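Side-chain contact in period circadian protein homolog 2 (Mus musculus, PDB 3GDI), which acts in the mammalian circadian clock as a transcriptional regulator whose tandem PAS domains probably mediate protein-protein interactions: residues K60-E63 and F64-P67. Sequence-based numbering, arbitrary orientation.
Sequences KFVE and FLAP
Phe61 and Val62 each accept a backbone hydrogen bond from the residue three places on, Phe64 and Leu65, in a short 3-10 helix of the PAS-A domain, within the connection between strand 38-41 and helix 70-76. Such i to i+3 bonds define the 3-10 helix, and here they run from Glu63 N to Lys60 O, from Phe64 N to Phe61 O at 3.1 Å and from Leu65 N to Val62 O at 3.0 Å. Phe61, with CG anti to the backbone N (chi1 -176°), brings CE2 within 3.7 Å of Leu65 CD1, the two side chains crossing at about a right angle. The other leucine methyl, CD2, meets Val62 CG1 at 3.9 Å, and Phe73 of helix 70-76 touches both Val62 and Leu65, while Cys106 and Val108 continue the apolar surroundings of the leucine. With CG beside the backbone N and anti to the carbonyl carbon (chi1 -52°), the Phe64 ring folds back along the helix; Phe61 O sits at the ring edge, near its plane, and CE1 comes within 3.6 Å of Lys60 O. Ile38 and Ser57 also touch this phenyl group. Replacing Phe64 by an alanine is likely to open a gap beside the carbonyls of Lys60 and Phe61 and take an apolar neighbour from Ile38. Glu63, extended beyond CG, accepts a bond from Lys60 N on the anti side of OE2, 22° out of the carboxylate plane, at 3.3 Å. Farther along, a water donates to Val62 O at 2.9 Å and to Leu65 O at 2.6 Å.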
loop_
_atom_site.group_PDB
_atom_site.type_symbol
_atom_site.label_atom_id
_atom_site.label_comp_id
_atom_site.label_asym_id
_atom_site.label_seq_id
_atom_site.Cartn_x
_atom_site.Cartn_y
_atom_site.Cartn_z
ATOM N N LYS A 60 2.087 19.026 19.928
ATOM C CA LYS A 60 1.643 17.906 19.108
ATOM C C LYS A 60 2.902 17.144 18.676
ATOM O O LYS A 60 3.852 17.738 18.171
ATOM C CB LYS A 60 0.866 18.397 17.882
ATOM C CG LYS A 60 -0.403 19.174 18.220
ATOM C CD LYS A 60 -1.332 19.311 17.013
ATOM C CE LYS A 60 -0.623 19.897 15.798
ATOM N NZ LYS A 60 -1.506 19.904 14.591
ATOM N N PHE A 61 2.921 15.835 18.894
ATOM C CA PHE A 61 4.086 15.037 18.523
ATOM C C PHE A 61 4.415 15.132 17.038
ATOM O O PHE A 61 5.583 15.134 16.665
ATOM C CB PHE A 61 3.880 13.570 18.887
ATOM C CG PHE A 61 5.081 12.705 18.611
ATOM C CD1 PHE A 61 6.262 12.882 19.324
ATOM C CD2 PHE A 61 5.030 11.703 17.646
ATOM C CE1 PHE A 61 7.378 12.068 19.083
ATOM C CE2 PHE A 61 6.129 10.891 17.398
ATOM C CZ PHE A 61 7.309 11.070 18.118
ATOM N N VAL A 62 3.401 15.208 16.185
ATOM C CA VAL A 62 3.678 15.276 14.754
ATOM C C VAL A 62 4.540 16.468 14.359
ATOM O O VAL A 62 5.250 16.413 13.357
ATOM C CB VAL A 62 2.375 15.278 13.895
ATOM C CG1 VAL A 62 1.734 13.910 13.939
ATOM C CG2 VAL A 62 1.405 16.333 14.388
ATOM N N GLU A 63 4.505 17.536 15.145
ATOM C CA GLU A 63 5.293 18.719 14.815
ATOM C C GLU A 63 6.806 18.486 14.839
ATOM O O GLU A 63 7.558 19.281 14.279
ATOM C CB GLU A 63 4.913 19.877 15.738
ATOM C CG GLU A 63 3.415 19.968 15.950
ATOM C CD GLU A 63 2.964 21.286 16.536
ATOM O OE1 GLU A 63 2.738 22.229 15.746
ATOM O OE2 GLU A 63 2.836 21.374 17.781
ATOM N N PHE A 64 7.249 17.398 15.473
ATOM C CA PHE A 64 8.679 17.066 15.540
ATOM C C PHE A 64 9.087 15.986 14.535
ATOM O O PHE A 64 10.181 15.435 14.627
ATOM C CB PHE A 64 9.065 16.589 16.939
ATOM C CG PHE A 64 8.649 17.517 18.026
ATOM C CD1 PHE A 64 7.478 17.285 18.738
ATOM C CD2 PHE A 64 9.389 18.664 18.298
ATOM C CE1 PHE A 64 7.045 18.185 19.701
ATOM C CE2 PHE A 64 8.964 19.570 19.258
ATOM C CZ PHE A 64 7.789 19.330 19.960
ATOM N N LEU A 65 8.201 15.687 13.590
ATOM C CA LEU A 65 8.441 14.679 12.559
ATOM C C LEU A 65 8.756 15.338 11.219
ATOM O O LEU A 65 8.394 16.491 10.980
ATOM C CB LEU A 65 7.193 13.811 12.368
ATOM C CG LEU A 65 6.887 12.555 13.182
ATOM C CD1 LEU A 65 7.685 12.533 14.462
ATOM C CD2 LEU A 65 5.387 12.507 13.442
ATOM N N ALA A 66 9.433 14.610 10.343
ATOM C CA ALA A 66 9.714 15.140 9.024
ATOM C C ALA A 66 8.310 15.388 8.467
ATOM O O ALA A 66 7.398 14.585 8.686
ATOM C CB ALA A 66 10.444 14.106 8.192
ATOM N N PRO A 67 8.108 16.508 7.759
ATOM C CA PRO A 67 6.779 16.799 7.206
ATOM C C PRO A 67 6.188 15.691 6.329
ATOM O O PRO A 67 4.971 15.526 6.275
ATOM C CB PRO A 67 7.003 18.104 6.443
ATOM C CG PRO A 67 8.071 18.784 7.274
ATOM C CD PRO A 67 9.030 17.634 7.527
HETATM O O HOH W 1 6.275 18.059 11.237
#